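Local coordinates for putative NADH-flavin reductase (PDB 4R01) that probably reduces flavin with NADH, binding the dinucleotide in a Rossmann fold, at the interface of chains A and B and the interface of chains A and C. Coordinates in Å, arbitrary orientation; residue numbers count along the deposited sequence, not the author numbering. Chains: chain A/B/C, putative NADH-flavin reductase.

Contact 1 and contact 2 are adjoining parts of the A–B interface, with the centres of their C-alpha atoms about 12 Å apart; contact 3 joins A to C, with its centre about 16 Å from that of contact 1 and about 25 Å from that of contact 2. On chain A, strand 154-156 serves contacts 1 and 2, while the stretch through A:Pro118 and A:Asp119 leads from contact 3 into contact 1. Chains A and C meet by a two-fold, whereas A and B do not meet by an exact one. The deposited assembly holds four copies, but the structure alone does not show this oligomer to be biological.

Contact 1: the interface of chains A and B. Residues chain A 119-121, 124, 153-154; chain B 69, 74, 122-124, 126-127.
Both chains use the region around 3-10 helix 122-124, Phe124 from each, but in different surroundings, in keeping with the lack of an exact two-fold. The patch is mainly apolar, and no direct polar bond crosses between the chains. B:Glu123, on 3-10 helix 122-124, lies against A:Phe120. Its CB directs the chain with CG anti to the carbonyl carbon (chi1 -75°), and CG then approaches CD2 of A:Phe120 at 4.1 Å. A bend at chi2 brings the carboxylate obliquely over the CD2–CE2 rim of the ring, their planes 55° apart. The carboxylate carbon CD is 3.5 Å from A:Phe120 CE2, and at the tip OE1 comes to 3.2 Å from the same carbon. The other oxygen, OE2, also stays by A:Phe120 CE2, with the A:Val153 CG2 methyl farther off. The ring of A:Phe124 lies between B:Tyr69 and B:Pro126: CB of B:Tyr69 meets its edge, in plane, 3.7 Å from CE1, while B:Pro126 CB packs 3.9 Å from CE2. A:Val153 CG1 rests against the neighbouring ring carbon of the same proline, 4.0 Å from its CG. Beside it, A:Asp154 runs antiparallel alongside B:Pro126. A water molecule spans the chains there, 2.9 Å from A:Asp154 OD1 and 2.8 Å from the backbone O of B:Pro126.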
# COMPACT_ATOMS: atom_id res chain seq x y z
N ASP A 119 10.04 -0.51 3.98
CA ASP A 119 8.93 -0.67 4.91
C ASP A 119 8.80 -2.08 5.49
O ASP A 119 7.91 -2.33 6.30
CB ASP A 119 7.61 -0.29 4.22
CG ASP A 119 7.23 1.15 4.46
OD1 ASP A 119 6.79 1.47 5.59
OD2 ASP A 119 7.38 1.97 3.53
N PHE A 120 9.67 -2.99 5.08
CA PHE A 120 9.62 -4.35 5.62
C PHE A 120 9.92 -4.33 7.12
O PHE A 120 11.00 -3.91 7.53
CB PHE A 120 10.60 -5.27 4.89
CG PHE A 120 10.34 -6.73 5.12
CD1 PHE A 120 10.95 -7.40 6.17
CD2 PHE A 120 9.48 -7.43 4.30
CE1 PHE A 120 10.70 -8.75 6.39
CE2 PHE A 120 9.23 -8.78 4.51
CZ PHE A 120 9.84 -9.44 5.56
N PRO A 121 8.96 -4.79 7.93
CA PRO A 121 9.00 -4.70 9.40
C PRO A 121 10.23 -5.36 10.01
O PRO A 121 10.56 -6.49 9.65
CB PRO A 121 7.72 -5.41 9.84
CG PRO A 121 7.34 -6.26 8.69
CD PRO A 121 7.76 -5.51 7.47
N PHE A 124 10.31 -8.97 11.44
CA PHE A 124 10.19 -10.08 10.50
C PHE A 124 11.53 -10.41 9.87
O PHE A 124 11.74 -11.52 9.38
CB PHE A 124 9.16 -9.76 9.41
CG PHE A 124 7.73 -9.81 9.88
CD1 PHE A 124 7.42 -10.04 11.21
CD2 PHE A 124 6.69 -9.64 8.98
CE1 PHE A 124 6.11 -10.10 11.64
CE2 PHE A 124 5.37 -9.69 9.40
CZ PHE A 124 5.09 -9.92 10.74
N VAL A 153 2.28 -13.63 1.78
CA VAL A 153 2.76 -12.69 2.79
C VAL A 153 2.11 -12.97 4.13
O VAL A 153 2.78 -13.08 5.16
CB VAL A 153 2.47 -11.24 2.37
CG1 VAL A 153 2.81 -10.28 3.50
CG2 VAL A 153 3.26 -10.90 1.11
N ASP A 154 0.78 -13.09 4.12
CA ASP A 154 0.03 -13.44 5.31
C ASP A 154 -0.22 -14.95 5.32
O ASP A 154 -1.07 -15.45 4.59
CB ASP A 154 -1.28 -12.67 5.38
CG ASP A 154 -1.91 -12.70 6.76
OD1 ASP A 154 -1.18 -12.91 7.75
OD2 ASP A 154 -3.14 -12.51 6.86
N TYR B 69 6.04 -12.59 16.15
CA TYR B 69 6.37 -12.08 14.83
C TYR B 69 6.78 -13.16 13.83
O TYR B 69 7.60 -12.92 12.94
CB TYR B 69 7.47 -11.03 14.95
CG TYR B 69 7.22 -10.04 16.06
CD1 TYR B 69 6.32 -9.00 15.89
CD2 TYR B 69 7.86 -10.16 17.29
CE1 TYR B 69 6.07 -8.09 16.90
CE2 TYR B 69 7.62 -9.25 18.31
CZ TYR B 69 6.73 -8.22 18.11
OH TYR B 69 6.49 -7.32 19.12
N LEU B 74 2.17 -15.64 15.37
CA LEU B 74 1.28 -14.48 15.25
C LEU B 74 -0.11 -14.68 15.88
O LEU B 74 -0.63 -13.75 16.50
CB LEU B 74 1.13 -14.07 13.78
CG LEU B 74 2.18 -13.11 13.22
CD1 LEU B 74 2.05 -12.99 11.72
CD2 LEU B 74 2.04 -11.74 13.87
N GLU B 122 0.75 -4.18 2.26
CA GLU B 122 0.54 -5.61 2.36
C GLU B 122 1.43 -6.25 3.43
O GLU B 122 1.00 -7.17 4.13
CB GLU B 122 0.78 -6.28 1.01
CG GLU B 122 0.25 -7.70 0.90
CD GLU B 122 -1.27 -7.76 0.88
OE1 GLU B 122 -1.91 -6.72 0.61
OE2 GLU B 122 -1.83 -8.85 1.13
N GLU B 123 2.65 -5.75 3.55
CA GLU B 123 3.62 -6.29 4.50
C GLU B 123 3.24 -6.01 5.96
O GLU B 123 3.76 -6.64 6.87
CB GLU B 123 5.01 -5.73 4.22
CG GLU B 123 5.71 -6.34 3.01
CD GLU B 123 6.12 -7.79 3.22
OE1 GLU B 123 6.11 -8.25 4.38
OE2 GLU B 123 6.47 -8.46 2.23
N PHE B 124 2.33 -5.05 6.18
CA PHE B 124 1.90 -4.72 7.53
C PHE B 124 0.70 -5.56 7.96
O PHE B 124 0.32 -5.57 9.13
CB PHE B 124 1.53 -3.24 7.65
CG PHE B 124 2.72 -2.31 7.67
CD1 PHE B 124 4.01 -2.80 7.57
CD2 PHE B 124 2.54 -0.94 7.81
CE1 PHE B 124 5.09 -1.94 7.59
CE2 PHE B 124 3.61 -0.08 7.83
CZ PHE B 124 4.89 -0.58 7.73
N PRO B 126 0.08 -9.02 8.08
CA PRO B 126 0.21 -10.12 9.05
C PRO B 126 0.05 -9.68 10.51
O PRO B 126 -0.78 -10.24 11.23
CB PRO B 126 1.62 -10.65 8.79
CG PRO B 126 1.82 -10.42 7.34
CD PRO B 126 1.10 -9.12 7.02
N LEU B 127 0.82 -8.68 10.93
CA LEU B 127 0.74 -8.20 12.31
C LEU B 127 -0.55 -7.43 12.59
O LEU B 127 -1.14 -7.57 13.66
CB LEU B 127 1.96 -7.34 12.63
CG LEU B 127 2.01 -6.73 14.03
CD1 LEU B 127 1.83 -7.81 15.10
CD2 LEU B 127 3.32 -5.99 14.24
O HOH W 1 -2.08 -12.64 10.47

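Contact 2: the interface of chains A and B. Residues chain A 12, 127, 155, 157, 184; chain B 71-72, 75.
With CG anti to the carbonyl carbon in A:Tyr184 (chi1 -84°), A:Gln12 and B:Asp72 alike, three side chains are brought together beside the glycine-rich loop of the Rossmann fold, where A:Gln12 begins helix 12-24. The A:Tyr184 ring and the B:Asp72 side chain cross at about a right angle. The phenol hydroxyl OH donates to the carboxylate oxygen OD1 at 2.7 Å, meeting it from above the carboxylate plane, while OD1 itself lies at the edge of the ring, in its plane. Beyond CG, A:Gln12 runs extended and antiparallel to B:Asp72, and its amide NE2 donates to the backbone O of the same aspartate at 3.2 Å. That bond is nearly straight at the hydrogen (168°), with the acceptor close to the amide plane, yet the donor stands above the carbonyl plane. A:Pro157 covers one face of the tyrosine ring, its CA 3.4 Å above the centre, which should limit the ring's rotation. In turn, CE1 of A:Tyr184 lies over the centre of the A:Phe155 ring, a second-shell packing likely to steady the phenol. B:Pro71 packs beside this group: its CB lies 3.5 Å from A:Tyr184 OH and also near A:Phe155 CB, and its CD meets A:Leu127 CD2 tip to tip at 3.9 Å. A:Pro157 and B:Pro75 also meet tip to tip, CG to CG at 3.7 Å.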
# COMPACT_ATOMS: atom_id res chain seq x y z
N GLN A 12 3.06 -26.76 12.98
CA GLN A 12 1.73 -26.48 12.45
C GLN A 12 1.68 -26.69 10.94
O GLN A 12 0.71 -27.26 10.42
CB GLN A 12 1.31 -25.05 12.82
CG GLN A 12 1.06 -24.86 14.31
CD GLN A 12 0.89 -23.41 14.71
OE1 GLN A 12 -0.22 -22.88 14.74
NE2 GLN A 12 2.00 -22.76 15.03
N LEU A 127 13.79 -13.87 10.68
CA LEU A 127 13.30 -15.09 10.05
C LEU A 127 13.40 -14.99 8.53
O LEU A 127 13.84 -15.92 7.87
CB LEU A 127 11.85 -15.38 10.46
CG LEU A 127 11.20 -16.57 9.75
CD1 LEU A 127 12.00 -17.84 10.00
CD2 LEU A 127 9.75 -16.74 10.19
N PHE A 155 0.50 -15.68 6.13
CA PHE A 155 0.45 -17.12 6.21
C PHE A 155 -0.24 -17.50 7.51
O PHE A 155 0.26 -17.26 8.58
CB PHE A 155 1.88 -17.64 6.19
CG PHE A 155 2.03 -19.06 5.79
CD1 PHE A 155 1.09 -19.71 5.05
CD2 PHE A 155 3.15 -19.74 6.16
CE1 PHE A 155 1.25 -21.01 4.69
CE2 PHE A 155 3.33 -21.03 5.79
CZ PHE A 155 2.38 -21.66 5.06
N PRO A 157 -2.02 -20.12 10.12
CA PRO A 157 -2.07 -21.49 10.67
C PRO A 157 -3.46 -22.13 10.61
O PRO A 157 -3.62 -23.17 9.97
CB PRO A 157 -1.64 -21.29 12.12
CG PRO A 157 -0.72 -20.14 12.07
CD PRO A 157 -1.30 -19.21 11.03
N TYR A 184 -2.71 -22.43 6.10
CA TYR A 184 -1.81 -23.58 6.13
C TYR A 184 -2.43 -24.74 5.36
O TYR A 184 -1.74 -25.46 4.65
CB TYR A 184 -1.49 -23.99 7.57
CG TYR A 184 -0.36 -23.21 8.20
CD1 TYR A 184 -0.07 -21.91 7.79
CD2 TYR A 184 0.44 -23.77 9.19
CE1 TYR A 184 0.97 -21.19 8.37
CE2 TYR A 184 1.48 -23.06 9.77
CZ TYR A 184 1.74 -21.77 9.35
OH TYR A 184 2.77 -21.06 9.92
N PRO B 71 4.86 -16.50 11.37
CA PRO B 71 3.58 -17.06 10.94
C PRO B 71 2.99 -18.05 11.94
O PRO B 71 1.77 -18.06 12.14
CB PRO B 71 3.93 -17.75 9.62
CG PRO B 71 5.08 -16.96 9.09
CD PRO B 71 5.87 -16.53 10.30
N ASP B 72 3.84 -18.87 12.57
CA ASP B 72 3.39 -19.82 13.59
C ASP B 72 2.89 -19.13 14.86
O ASP B 72 1.92 -19.59 15.46
CB ASP B 72 4.52 -20.78 13.97
CG ASP B 72 4.78 -21.83 12.91
OD1 ASP B 72 3.85 -22.14 12.13
OD2 ASP B 72 5.91 -22.36 12.87
N PRO B 75 -0.71 -15.88 15.74
CA PRO B 75 -2.00 -16.08 16.42
C PRO B 75 -1.94 -16.05 17.95
O PRO B 75 -3.00 -16.06 18.57
CB PRO B 75 -2.44 -17.47 15.94
CG PRO B 75 -1.79 -17.63 14.62
CD PRO B 75 -0.45 -16.96 14.76

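Contact 3: the interface of chains A and C. Residues chain A 106, 111-112, 116-118; chain C 106, 111-112, 116-118.
Chains A and C meet here across a two-fold axis, each offering the loop residues around 106, 111-112 and 117-118, so that contacts recur with the two chains swapped, though the twins differ slightly at Pro118. Polar contact centres on the two Thr112 hydroxyls, which reach tip to tip: OG1 of A:Thr112 and OG1 of C:Thr112 form a hydrogen bond of 2.8 Å in which either hydroxyl may be the donor. If one hydroxyl donates, the other accepts, so the proton would break the symmetry that the heavy atoms keep. In both threonines OG1 is anti to the carbonyl carbon, leaving CG2 anti to the backbone N and turned to the partner's Ile106. Next to the pair, the Thr111 hydroxyls point at one another beyond bonding distance, A:Thr111 being poorly ordered.

Apolar packing flanks this bond. Each Ile106 has CG1 between the backbone N and the carbonyl carbon (chi1 60° in A:Ile106), with an extended chi2 that carries CD1 out to the opposite Thr112. CD1 of A:Ile106 lies 3.5 Å from C:Thr112 CG2, and CD1 of C:Ile106 lies 3.7 Å from A:Thr112 CG2. The Ile106 side chain crosses the partner's Pro118 at about a right angle, with its CG2 methyl making the contact. The proline rings pucker oppositely: A:Pro118 presents CG and CD, CG being 3.7 Å from C:Ile106 CG2, while C:Pro118 makes its approach with CD, 3.8 Å from A:Ile106 CG2.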
# COMPACT_ATOMS: atom_id res chain seq x y z
N ILE A 106 10.20 -8.33 -6.17
CA ILE A 106 9.13 -7.34 -6.29
C ILE A 106 8.61 -7.20 -7.73
O ILE A 106 7.45 -6.85 -7.94
CB ILE A 106 9.59 -5.96 -5.79
CG1 ILE A 106 10.79 -5.47 -6.61
CG2 ILE A 106 9.95 -6.01 -4.32
CD1 ILE A 106 11.21 -4.07 -6.26
N THR A 111 15.79 -7.61 -9.13
CA THR A 111 16.95 -7.01 -8.48
C THR A 111 16.71 -6.85 -6.98
O THR A 111 17.63 -6.99 -6.17
CB THR A 111 17.28 -5.64 -9.08
OG1 THR A 111 16.18 -4.74 -8.88
CG2 THR A 111 17.57 -5.76 -10.57
N THR A 112 15.46 -6.58 -6.62
CA THR A 112 15.10 -6.34 -5.23
C THR A 112 14.03 -7.33 -4.75
O THR A 112 13.12 -7.68 -5.50
CB THR A 112 14.58 -4.89 -5.03
OG1 THR A 112 15.59 -3.96 -5.44
CG2 THR A 112 14.22 -4.63 -3.58
N ASP A 116 13.97 -6.61 1.23
CA ASP A 116 14.84 -5.47 1.11
C ASP A 116 14.19 -4.10 1.05
O ASP A 116 14.87 -3.14 1.01
CB ASP A 116 15.70 -5.62 -0.14
CG ASP A 116 16.54 -6.85 -0.12
OD1 ASP A 116 17.10 -7.15 0.93
OD2 ASP A 116 16.65 -7.49 -1.17
N THR A 117 12.88 -4.03 1.04
CA THR A 117 12.11 -2.79 0.95
C THR A 117 12.19 -2.00 2.26
O THR A 117 12.29 -2.58 3.33
CB THR A 117 10.64 -3.07 0.61
OG1 THR A 117 10.02 -3.80 1.67
CG2 THR A 117 10.54 -3.86 -0.68
N PRO A 118 12.17 -0.66 2.16
CA PRO A 118 12.29 0.21 3.33
C PRO A 118 11.21 -0.02 4.39
O PRO A 118 11.45 0.26 5.56
CB PRO A 118 12.16 1.62 2.73
CG PRO A 118 12.62 1.46 1.33
CD PRO A 118 12.14 0.10 0.90
N ILE C 106 15.45 3.22 -3.27
CA ILE C 106 15.39 2.64 -1.93
C ILE C 106 16.78 2.36 -1.35
O ILE C 106 16.97 2.45 -0.14
CB ILE C 106 14.56 1.34 -1.90
CG1 ILE C 106 15.20 0.25 -2.76
CG2 ILE C 106 13.14 1.61 -2.37
CD1 ILE C 106 14.51 -1.09 -2.64
N THR C 111 18.13 1.30 -8.38
CA THR C 111 17.28 0.65 -9.37
C THR C 111 15.82 0.79 -8.97
O THR C 111 15.04 1.50 -9.61
CB THR C 111 17.64 -0.83 -9.54
OG1 THR C 111 17.66 -1.47 -8.25
CG2 THR C 111 19.00 -0.98 -10.19
N THR C 112 15.46 0.10 -7.89
CA THR C 112 14.10 0.13 -7.37
C THR C 112 13.77 1.48 -6.74
O THR C 112 14.52 1.98 -5.90
CB THR C 112 13.88 -0.98 -6.32
OG1 THR C 112 14.00 -2.26 -6.96
CG2 THR C 112 12.50 -0.85 -5.68
N ASP C 116 7.91 1.68 -6.89
CA ASP C 116 8.02 0.34 -7.44
C ASP C 116 7.71 -0.75 -6.41
O ASP C 116 7.41 -1.88 -6.78
CB ASP C 116 9.42 0.12 -8.03
CG ASP C 116 9.71 1.02 -9.21
OD1 ASP C 116 8.80 1.23 -10.04
OD2 ASP C 116 10.85 1.52 -9.31
N THR C 117 7.79 -0.41 -5.13
CA THR C 117 7.62 -1.41 -4.07
C THR C 117 6.15 -1.76 -3.85
O THR C 117 5.28 -0.89 -3.98
CB THR C 117 8.22 -0.94 -2.73
OG1 THR C 117 7.40 0.08 -2.15
CG2 THR C 117 9.64 -0.41 -2.93
N PRO C 118 5.86 -3.03 -3.52
CA PRO C 118 4.48 -3.50 -3.36
C PRO C 118 3.70 -2.81 -2.23
O PRO C 118 2.48 -2.90 -2.22
CB PRO C 118 4.65 -5.00 -3.06
CG PRO C 118 6.05 -5.14 -2.59
CD PRO C 118 6.84 -4.11 -3.33